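Local coordinates for protein putative GntR-family transcriptional regulator (Bordetella bronchiseptica RB50, PDB 3CNV) that is a putative GntR-family transcriptional regulator whose UTRA domain probably senses a small effector molecule and passes the signal on to DNA binding, at residues C[3-8]-C[87-92]; C[50-55]-C[144-149]; C[134-137]-C[141-144]. All blocks are in the same frame, centred on the assembly; numbering follows the deposited sequence.

Contacts 1 and 2, with centres about 11 Å apart, close on the same citrate: contact 1 brings the N-terminal loop and the start of helix 88-96, contact 2 strands 46-56 and 141-150 of the six-stranded antiparallel sheet, separated by strand 59-69. Their segments alternate along the chain (3-8, 50-55, 87-92, 144-149), so the pocket is built from distant pieces of sequence. Contact 3, opening after contact 1 closes, is the hairpin of strands 127-137 and 141-150 in the same sheet, its centre about 13 Å from contact 1 and 15 Å from contact 2. Strand 141-150 and Glu144 belong to contacts 2 and 3, and Glu144 probably hydrogen-bonds Tyr89 of contact 1, tying hairpin and helix together beside the anion.

Contact 1: C[3-8]-C[87-92]; sequences YRFLRL and PLYGLF. With FLC (citrate anion), chain J.
The first torsions of Tyr89 and Arg4 turn the two side chains toward each other: in Tyr89 CG stands opposite the carbonyl carbon (chi1 -72°), which sends the ring from the first turn of helix 88-96 toward the 3-8 loop, while in Arg4 CG lies opposite the backbone N (chi1 176°), laying the start of the chain on that ring. Arg4 CB reaches Tyr89 CD2 at 3.7 Å, and Arg4 CG sits over one face near the rim. Phe5 completes the packing as a T-shaped pair: its edge is directed at the Tyr89 face, with the ring planes at 90° and the centroids 5.4 Å apart. The touching atom is Phe5 CD2, 3.7 Å from Tyr89 CZ. Arg4 CG also lies 3.6 Å above the centre of the Phe5 ring, so the same methylene lies over a face of each ring.

No hydrogen bond links the two segments directly; the citrate joins them. From the loop, Arg4 N donates to citrate OA1 at 2.9 Å and Phe5 N to OA2 at 3.0 Å, with a weak third bond from Leu6 N. From the helix start, where Pro87 is the N-cap, Leu88 N holds citrate OG1 at 2.9 Å and Tyr89 N holds OB2 at 2.9 Å. These amides have no acceptor in a preceding turn, and the helix dipole would probably favour the anion further.

The polar end of Arg4 leads away, to Met100 O and to the C-terminal carboxylate of Asn162 of a neighbouring subunit. The Tyr89 hydroxyl instead hydrogen-bonds Glu144 and Arg133, so helix 88-96 is pinned against strands 141-150 and 127-137, with Leu88 resting on Leu66 of strand 59-69.

Contact 2: C[50-55]-C[144-149]; sequences IRRQLS and EVRRGL. With FLC (citrate anion), chain J.
Arg52 turns the edge of its guanidinium to the head of Arg146 and to citrate OB1, its NH2 coming within 3.1 Å of Arg146 NH1. Its CG falls between the backbone N and the carbonyl carbon (chi1 64°), and a further bend at chi2 swings the head toward strand 141-150. Two nitrogens then take two different carboxylates of the ligand: Arg52 NH1 donates to citrate OG1 at 2.9 Å and Arg52 NH2 to OB1 at 2.7 Å. Arg146 comes to the same OB1 from the other strand, its NH1 bonding that oxygen at 2.8 Å, while its NH2 adds a weak bond. Leu54 CD2 packs on one face of the Arg52 guanidinium, 3.4 Å above its plane and near the rim.

The heads of the two arginines stand almost perpendicular, with planes 87° apart. The close NH2 and NH1 are both donors, so the pair forms no bond; both donate to the same carboxylate oxygen, and the negative charge of the citrate probably offsets theirs.

Acidic residues behind them fix the orientation. Glu144 OE2 takes both Arg146 NE, at 2.8 Å and from above the carboxylate plane, and Arg146 NH2, at 2.7 Å on its syn lone pair; this side-on grip holds the guanidinium with its NH1 corner toward the ligand. Asp64 on the intervening strand 59-69 forms a salt bridge with Arg52 NE, and Ser21 OG is hydrogen-bonded to Arg52 NH1.

A citrate probably picked up in crystallisation thus fills an arginine-lined pocket on the antiparallel sheet, consistent with the effector site of a UTRA ligand-binding domain and with a preference for anionic ligands.

Contact 3: C[134-137]-C[141-144]; sequences ISYT and RPME
A classic beta bulge interrupts the hairpin of strands 127-137 and 141-150: Ser135 faces both Met143, a selenomethionine, and Glu144, and the register slips by one residue. Both backbone groups of Ser135 remain paired. Its N donates to Glu144 O at 2.8 Å, and its O receives Met143 N at 2.9 Å in a nearly linear bond.

Beyond the bulge, Tyr136 and Pro142 form a non-hydrogen-bonded pair, where no N-H is needed for pairing with strand 127-137. Tyr136 CE1 rests on Pro142 CB at 3.7 Å, and Ile134 CG2 packs beside the same carbon. Thr137 N then bonds Arg141 O at 2.9 Å; the return bond from Arg141 N to Thr137 O is weak, close to the three-residue turn. With chi1 at 64°, Thr137 sets OG1 between its backbone N and carbonyl carbon, 3.5 Å from Arg141 CB.

Glu144 OE1 has a second partner outside the hairpin. Within it, on the face shared by Ser135 and Glu144, Ser135 OG donates to Glu144 OE1 at 3.1 Å, meeting it nearly along the C-O axis.

Contact 1: C[3-8]-C[87-92]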
loop_
_atom_site.group_PDB
_atom_site.type_symbol
_atom_site.label_atom_id
_atom_site.label_comp_id
_atom_site.label_asym_id
_atom_site.label_seq_id
_atom_site.Cartn_x
_atom_site.Cartn_y
_atom_site.Cartn_z
ATOM N N TYR C 3 -16.181 1.981 3.051
ATOM C CA TYR C 3 -15.306 2.595 2.034
ATOM C C TYR C 3 -14.445 1.580 1.308
ATOM O O TYR C 3 -14.064 0.539 1.882
ATOM C CB TYR C 3 -14.350 3.638 2.616
ATOM C CG TYR C 3 -14.966 4.762 3.436
ATOM C CD1 TYR C 3 -16.054 5.427 2.999
ATOM C CD2 TYR C 3 -14.383 5.191 4.581
ATOM C CE1 TYR C 3 -16.649 6.450 3.701
ATOM C CE2 TYR C 3 -14.952 6.268 5.336
ATOM C CZ TYR C 3 -16.101 6.889 4.864
ATOM O OH TYR C 3 -16.736 7.948 5.492
ATOM N N ARG C 4 -14.215 1.889 0.040
ATOM C CA ARG C 4 -13.365 1.135 -0.817
ATOM C C ARG C 4 -12.001 1.814 -0.881
ATOM O O ARG C 4 -10.910 1.150 -0.657
ATOM C CB ARG C 4 -13.997 0.972 -2.225
ATOM C CG ARG C 4 -13.105 0.262 -3.207
ATOM C CD ARG C 4 -13.010 -1.131 -2.827
ATOM N NE ARG C 4 -12.028 -1.927 -3.584
ATOM C CZ ARG C 4 -10.745 -2.023 -3.269
ATOM N NH1 ARG C 4 -10.237 -1.426 -2.198
ATOM N NH2 ARG C 4 -9.961 -2.757 -4.012
ATOM N N PHE C 5 -12.003 3.091 -1.215
ATOM C CA PHE C 5 -10.708 3.763 -1.457
ATOM C C PHE C 5 -10.479 5.022 -0.705
ATOM O O PHE C 5 -9.357 5.507 -0.614
ATOM C CB PHE C 5 -10.501 4.100 -2.918
ATOM C CG PHE C 5 -10.308 2.913 -3.798
ATOM C CD1 PHE C 5 -9.312 2.001 -3.538
ATOM C CD2 PHE C 5 -11.065 2.763 -4.952
ATOM C CE1 PHE C 5 -9.104 0.965 -4.346
ATOM C CE2 PHE C 5 -10.811 1.665 -5.831
ATOM C CZ PHE C 5 -9.879 0.763 -5.496
ATOM N N LEU C 6 -11.547 5.543 -0.135
ATOM C CA LEU C 6 -11.506 6.862 0.530
ATOM C C LEU C 6 -10.546 6.851 1.689
ATOM O O LEU C 6 -10.718 6.033 2.575
ATOM C CB LEU C 6 -12.944 7.236 1.004
ATOM C CG LEU C 6 -13.074 8.659 1.595
ATOM C CD1 LEU C 6 -12.845 9.672 0.509
ATOM C CD2 LEU C 6 -14.423 8.887 2.243
ATOM N N ARG C 7 -9.596 7.807 1.730
ATOM C CA ARG C 7 -8.542 7.814 2.755
ATOM C C ARG C 7 -8.686 9.009 3.702
ATOM O O ARG C 7 -7.860 9.284 4.546
ATOM C CB ARG C 7 -7.145 7.852 2.086
ATOM C CG ARG C 7 -6.759 6.628 1.377
ATOM C CD ARG C 7 -6.814 5.414 2.315
ATOM N NE ARG C 7 -6.322 4.362 1.524
ATOM C CZ ARG C 7 -5.059 4.293 1.080
ATOM N NH1 ARG C 7 -4.169 5.265 1.379
ATOM N NH2 ARG C 7 -4.712 3.287 0.289
ATOM N N LEU C 8 -9.832 9.667 3.602
ATOM C CA LEU C 8 -10.151 10.761 4.527
ATOM C C LEU C 8 -10.281 10.281 5.975
ATOM O O LEU C 8 -10.907 9.265 6.289
ATOM C CB LEU C 8 -11.392 11.520 4.093
ATOM C CG LEU C 8 -11.144 12.808 3.295
ATOM C CD1 LEU C 8 -12.328 13.660 3.545
ATOM C CD2 LEU C 8 -9.906 13.629 3.703
ATOM N N PRO C 87 -23.148 3.594 -0.825
ATOM C CA PRO C 87 -21.964 4.199 -1.384
ATOM C C PRO C 87 -21.829 3.839 -2.858
ATOM O O PRO C 87 -22.243 2.737 -3.304
ATOM C CB PRO C 87 -20.849 3.602 -0.533
ATOM C CG PRO C 87 -21.499 2.780 0.528
ATOM C CD PRO C 87 -22.867 2.491 0.116
ATOM N N LEU C 88 -21.278 4.751 -3.641
ATOM C CA LEU C 88 -21.113 4.467 -5.086
ATOM C C LEU C 88 -20.401 3.125 -5.433
ATOM O O LEU C 88 -20.871 2.381 -6.294
ATOM C CB LEU C 88 -20.378 5.594 -5.796
ATOM C CG LEU C 88 -21.160 6.919 -5.885
ATOM C CD1 LEU C 88 -20.336 8.031 -6.554
ATOM C CD2 LEU C 88 -22.406 6.665 -6.691
ATOM N N TYR C 89 -19.224 2.872 -4.862
ATOM C CA TYR C 89 -18.490 1.641 -5.203
ATOM C C TYR C 89 -19.325 0.440 -4.877
ATOM O O TYR C 89 -19.297 -0.558 -5.580
ATOM C CB TYR C 89 -17.081 1.536 -4.589
ATOM C CG TYR C 89 -16.096 2.463 -5.215
ATOM C CD1 TYR C 89 -15.678 2.304 -6.537
ATOM C CD2 TYR C 89 -15.525 3.451 -4.464
ATOM C CE1 TYR C 89 -14.749 3.175 -7.099
ATOM C CE2 TYR C 89 -14.581 4.311 -4.993
ATOM C CZ TYR C 89 -14.203 4.183 -6.303
ATOM O OH TYR C 89 -13.263 5.075 -6.778
ATOM N N GLY C 90 -20.104 0.548 -3.824
ATOM C CA GLY C 90 -21.004 -0.584 -3.457
ATOM C C GLY C 90 -22.099 -0.737 -4.495
ATOM O O GLY C 90 -22.471 -1.849 -4.863
ATOM N N LEU C 91 -22.622 0.389 -4.987
ATOM C CA LEU C 91 -23.634 0.389 -6.057
ATOM C C LEU C 91 -23.042 -0.244 -7.339
ATOM O O LEU C 91 -23.682 -1.037 -8.005
ATOM C CB LEU C 91 -24.116 1.802 -6.397
ATOM C CG LEU C 91 -25.095 1.917 -7.576
ATOM C CD1 LEU C 91 -26.506 1.271 -7.158
ATOM C CD2 LEU C 91 -25.299 3.376 -8.103
ATOM N N PHE C 92 -21.815 0.125 -7.681
ATOM C CA PHE C 92 -21.206 -0.373 -8.908
ATOM C C PHE C 92 -21.074 -1.894 -8.799
ATOM O O PHE C 92 -21.268 -2.611 -9.759
ATOM C CB PHE C 92 -19.842 0.258 -9.207
ATOM C CG PHE C 92 -19.842 1.762 -9.336
ATOM C CD1 PHE C 92 -21.010 2.457 -9.628
ATOM C CD2 PHE C 92 -18.640 2.471 -9.219
ATOM C CE1 PHE C 92 -20.999 3.838 -9.766
ATOM C CE2 PHE C 92 -18.606 3.854 -9.375
ATOM C CZ PHE C 92 -19.796 4.539 -9.660
HETATM C CAC FLC J . -15.383 5.152 -1.065
HETATM C CA FLC J . -16.106 6.480 -0.961
HETATM C CB FLC J . -17.590 6.255 -1.207
HETATM C CBC FLC J . -17.801 5.729 -2.624
HETATM C CG FLC J . -18.334 7.555 -0.985
HETATM C CGC FLC J . -19.792 7.232 -1.006
HETATM O OA1 FLC J . -15.991 4.093 -0.764
HETATM O OA2 FLC J . -14.227 5.085 -1.498
HETATM O OB1 FLC J . -17.483 6.493 -3.594
HETATM O OB2 FLC J . -18.213 4.555 -2.717
HETATM O OG1 FLC J . -20.333 6.988 -2.105
HETATM O OG2 FLC J . -20.375 7.301 0.100
HETATM O OHB FLC J . -18.103 5.348 -0.249
#

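Contact 2: C[50-55]-C[144-149]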
loop_
_atom_site.group_PDB
_atom_site.type_symbol
_atom_site.label_atom_id
_atom_site.label_comp_id
_atom_site.label_asym_id
_atom_site.label_seq_id
_atom_site.Cartn_x
_atom_site.Cartn_y
_atom_site.Cartn_z
ATOM N N ILE C 50 -20.669 11.777 -13.307
ATOM C CA ILE C 50 -21.323 12.202 -12.095
ATOM C C ILE C 50 -20.426 13.183 -11.351
ATOM O O ILE C 50 -19.196 13.018 -11.267
ATOM C CB ILE C 50 -21.526 10.957 -11.173
ATOM C CG1 ILE C 50 -22.279 9.827 -11.928
ATOM C CG2 ILE C 50 -22.155 11.351 -9.820
ATOM C CD1 ILE C 50 -22.240 8.473 -11.184
ATOM N N ARG C 51 -21.046 14.234 -10.866
ATOM C CA ARG C 51 -20.478 15.066 -9.806
ATOM C C ARG C 51 -21.192 14.844 -8.488
ATOM O O ARG C 51 -22.443 14.851 -8.414
ATOM C CB ARG C 51 -20.514 16.538 -10.192
ATOM C CG ARG C 51 -19.851 17.371 -9.096
ATOM C CD ARG C 51 -19.688 18.768 -9.452
ATOM N NE ARG C 51 -18.567 18.922 -10.355
ATOM C CZ ARG C 51 -18.101 20.103 -10.706
ATOM N NH1 ARG C 51 -18.686 21.211 -10.204
ATOM N NH2 ARG C 51 -17.056 20.170 -11.531
ATOM N N ARG C 52 -20.420 14.618 -7.435
ATOM C CA ARG C 52 -21.054 14.533 -6.099
ATOM C C ARG C 52 -20.295 15.257 -5.018
ATOM O O ARG C 52 -19.102 15.475 -5.115
ATOM C CB ARG C 52 -21.318 13.083 -5.696
ATOM C CG ARG C 52 -20.215 12.272 -5.537
ATOM C CD ARG C 52 -19.721 12.308 -4.090
ATOM N NE ARG C 52 -18.697 11.313 -4.028
ATOM C CZ ARG C 52 -18.896 10.028 -3.781
ATOM N NH1 ARG C 52 -20.093 9.599 -3.435
ATOM N NH2 ARG C 52 -17.859 9.201 -3.804
ATOM N N GLN C 53 -21.022 15.576 -3.966
ATOM C CA GLN C 53 -20.428 16.179 -2.777
ATOM C C GLN C 53 -20.478 15.177 -1.616
ATOM O O GLN C 53 -21.530 14.649 -1.255
ATOM C CB GLN C 53 -21.226 17.488 -2.460
ATOM C CG GLN C 53 -20.780 18.355 -1.247
ATOM C CD GLN C 53 -21.845 19.335 -0.838
ATOM O OE1 GLN C 53 -22.852 18.964 -0.290
ATOM N NE2 GLN C 53 -21.605 20.613 -1.082
ATOM N N LEU C 54 -19.338 14.954 -1.002
ATOM C CA LEU C 54 -19.276 14.351 0.327
ATOM C C LEU C 54 -19.180 15.397 1.395
ATOM O O LEU C 54 -18.424 16.388 1.305
ATOM C CB LEU C 54 -18.057 13.406 0.454
ATOM C CG LEU C 54 -18.085 12.199 -0.457
ATOM C CD1 LEU C 54 -16.750 11.430 -0.193
ATOM C CD2 LEU C 54 -19.356 11.241 -0.342
ATOM N N SER C 55 -19.935 15.144 2.429
ATOM C CA SER C 55 -19.952 15.943 3.633
ATOM C C SER C 55 -19.677 15.058 4.839
ATOM O O SER C 55 -20.098 13.903 4.877
ATOM C CB SER C 55 -21.316 16.620 3.825
ATOM O OG SER C 55 -21.533 17.596 2.829
ATOM N N GLU C 144 -13.170 3.291 -14.030
ATOM C CA GLU C 144 -13.527 4.591 -13.456
ATOM C C GLU C 144 -12.360 5.505 -13.405
ATOM O O GLU C 144 -11.229 5.100 -13.055
ATOM C CB GLU C 144 -14.027 4.472 -11.996
ATOM C CG GLU C 144 -14.506 5.800 -11.407
ATOM C CD GLU C 144 -14.544 5.819 -9.873
ATOM O OE1 GLU C 144 -13.571 5.294 -9.252
ATOM O OE2 GLU C 144 -15.546 6.366 -9.328
ATOM N N VAL C 145 -12.692 6.754 -13.728
ATOM C CA VAL C 145 -11.849 7.909 -13.515
ATOM C C VAL C 145 -12.536 8.792 -12.533
ATOM O O VAL C 145 -13.694 9.119 -12.688
ATOM C CB VAL C 145 -11.545 8.732 -14.793
ATOM C CG1 VAL C 145 -10.730 10.046 -14.426
ATOM C CG2 VAL C 145 -10.734 7.919 -15.818
ATOM N N ARG C 146 -11.845 9.134 -11.467
ATOM C CA ARG C 146 -12.436 10.047 -10.499
ATOM C C ARG C 146 -11.412 11.115 -10.092
ATOM O O ARG C 146 -10.255 10.783 -9.761
ATOM C CB ARG C 146 -12.907 9.236 -9.252
ATOM C CG ARG C 146 -13.580 10.080 -8.169
ATOM C CD ARG C 146 -14.010 9.278 -6.927
ATOM N NE ARG C 146 -14.912 8.172 -7.217
ATOM C CZ ARG C 146 -15.612 7.484 -6.329
ATOM N NH1 ARG C 146 -15.444 7.693 -5.023
ATOM N NH2 ARG C 146 -16.426 6.520 -6.758
ATOM N N ARG C 147 -11.830 12.392 -10.162
ATOM C CA ARG C 147 -11.099 13.470 -9.643
ATOM C C ARG C 147 -11.794 14.070 -8.444
ATOM O O ARG C 147 -12.943 14.563 -8.519
ATOM C CB ARG C 147 -10.902 14.583 -10.639
ATOM C CG ARG C 147 -10.155 15.734 -9.936
ATOM C CD ARG C 147 -9.973 16.980 -10.821
ATOM N NE ARG C 147 -11.037 17.140 -11.808
ATOM C CZ ARG C 147 -12.204 17.768 -11.606
ATOM N NH1 ARG C 147 -12.507 18.291 -10.432
ATOM N NH2 ARG C 147 -13.076 17.861 -12.608
ATOM N N GLY C 148 -11.085 13.980 -7.317
ATOM C CA GLY C 148 -11.590 14.485 -6.092
ATOM C C GLY C 148 -10.874 15.765 -5.669
ATOM O O GLY C 148 -9.678 15.936 -5.833
ATOM N N LEU C 149 -11.637 16.646 -5.089
ATOM C CA LEU C 149 -11.070 17.843 -4.505
ATOM C C LEU C 149 -11.547 17.866 -3.079
ATOM O O LEU C 149 -12.745 17.936 -2.825
ATOM C CB LEU C 149 -11.485 19.120 -5.285
ATOM C CG LEU C 149 -10.862 19.374 -6.665
ATOM C CD1 LEU C 149 -11.828 20.349 -7.388
ATOM C CD2 LEU C 149 -9.389 19.950 -6.587
HETATM C CAC FLC J . -15.383 5.152 -1.065
HETATM C CA FLC J . -16.106 6.480 -0.961
HETATM C CB FLC J . -17.590 6.255 -1.207
HETATM C CBC FLC J . -17.801 5.729 -2.624
HETATM C CG FLC J . -18.334 7.555 -0.985
HETATM C CGC FLC J . -19.792 7.232 -1.006
HETATM O OA1 FLC J . -15.991 4.093 -0.764
HETATM O OA2 FLC J . -14.227 5.085 -1.498
HETATM O OB1 FLC J . -17.483 6.493 -3.594
HETATM O OB2 FLC J . -18.213 4.555 -2.717
HETATM O OG1 FLC J . -20.333 6.988 -2.105
HETATM O OG2 FLC J . -20.375 7.301 0.100
HETATM O OHB FLC J . -18.103 5.348 -0.249
#

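Contact 3: C[134-137]-C[141-144]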
loop_
_atom_site.group_PDB
_atom_site.type_symbol
_atom_site.label_atom_id
_atom_site.label_comp_id
_atom_site.label_asym_id
_atom_site.label_seq_id
_atom_site.Cartn_x
_atom_site.Cartn_y
_atom_site.Cartn_z
ATOM N N ILE C 134 -7.554 6.533 -11.165
ATOM C CA ILE C 134 -8.118 5.553 -12.077
ATOM C C ILE C 134 -8.251 4.241 -11.341
ATOM O O ILE C 134 -7.298 3.797 -10.764
ATOM C CB ILE C 134 -7.230 5.371 -13.332
ATOM C CG1 ILE C 134 -6.886 6.720 -13.967
ATOM C CG2 ILE C 134 -7.875 4.381 -14.297
ATOM C CD1 ILE C 134 -5.714 6.620 -15.085
ATOM N N SER C 135 -9.442 3.637 -11.389
ATOM C CA SER C 135 -9.753 2.393 -10.686
ATOM C C SER C 135 -9.897 1.288 -11.689
ATOM O O SER C 135 -10.421 1.452 -12.817
ATOM C CB SER C 135 -11.092 2.483 -9.912
ATOM O OG SER C 135 -11.025 3.572 -9.098
ATOM N N TYR C 136 -9.417 0.138 -11.267
ATOM C CA TYR C 136 -9.306 -1.034 -12.124
ATOM C C TYR C 136 -10.080 -2.223 -11.564
ATOM O O TYR C 136 -10.161 -2.437 -10.369
ATOM C CB TYR C 136 -7.812 -1.433 -12.339
ATOM C CG TYR C 136 -6.975 -0.386 -13.033
ATOM C CD1 TYR C 136 -6.761 -0.447 -14.382
ATOM C CD2 TYR C 136 -6.424 0.682 -12.337
ATOM C CE1 TYR C 136 -6.043 0.548 -15.040
ATOM C CE2 TYR C 136 -5.670 1.669 -12.990
ATOM C CZ TYR C 136 -5.533 1.610 -14.333
ATOM O OH TYR C 136 -4.833 2.571 -15.046
ATOM N N THR C 137 -10.675 -2.973 -12.462
ATOM C CA THR C 137 -11.235 -4.252 -12.127
ATOM C C THR C 137 -10.168 -5.273 -12.495
ATOM O O THR C 137 -9.087 -4.945 -13.016
ATOM C CB THR C 137 -12.591 -4.562 -12.879
ATOM O OG1 THR C 137 -12.398 -4.659 -14.313
ATOM C CG2 THR C 137 -13.608 -3.490 -12.643
ATOM N N ARG C 141 -8.281 -3.834 -16.070
ATOM C CA ARG C 141 -9.264 -3.132 -16.906
ATOM C C ARG C 141 -9.710 -1.865 -16.211
ATOM O O ARG C 141 -10.258 -1.950 -15.134
ATOM C CB ARG C 141 -10.468 -3.988 -17.170
ATOM C CG ARG C 141 -10.142 -5.100 -18.103
ATOM C CD ARG C 141 -11.313 -6.046 -18.270
ATOM N NE ARG C 141 -11.033 -6.985 -19.356
ATOM C CZ ARG C 141 -10.213 -8.036 -19.292
ATOM N NH1 ARG C 141 -9.589 -8.357 -18.165
ATOM N NH2 ARG C 141 -10.051 -8.795 -20.371
ATOM N N PRO C 142 -9.466 -0.701 -16.811
ATOM C CA PRO C 142 -9.892 0.526 -16.160
ATOM C C PRO C 142 -11.400 0.720 -16.292
ATOM O O PRO C 142 -11.965 0.490 -17.351
ATOM C CB PRO C 142 -9.064 1.595 -16.875
ATOM C CG PRO C 142 -8.828 1.052 -18.201
ATOM C CD PRO C 142 -8.828 -0.425 -18.112
HETATM N N MSE C 143 -12.048 1.060 -15.209
HETATM C CA MSE C 143 -13.504 1.204 -15.181
HETATM C C MSE C 143 -14.046 2.515 -14.602
HETATM O O MSE C 143 -15.264 2.788 -14.639
HETATM C CB MSE C 143 -14.146 0.065 -14.333
HETATM C CG MSE C 143 -14.186 -1.292 -14.944
HETATM SE SE MSE C 143 -14.846 -1.432 -16.795
HETATM C CE MSE C 143 -16.636 -0.817 -16.486
ATOM N N GLU C 144 -13.170 3.291 -14.030
ATOM C CA GLU C 144 -13.527 4.591 -13.456
ATOM C C GLU C 144 -12.360 5.505 -13.405
ATOM O O GLU C 144 -11.229 5.100 -13.055
ATOM C CB GLU C 144 -14.027 4.472 -11.996
ATOM C CG GLU C 144 -14.506 5.800 -11.407
ATOM C CD GLU C 144 -14.544 5.819 -9.873
ATOM O OE1 GLU C 144 -13.571 5.294 -9.252
ATOM O OE2 GLU C 144 -15.546 6.366 -9.328
#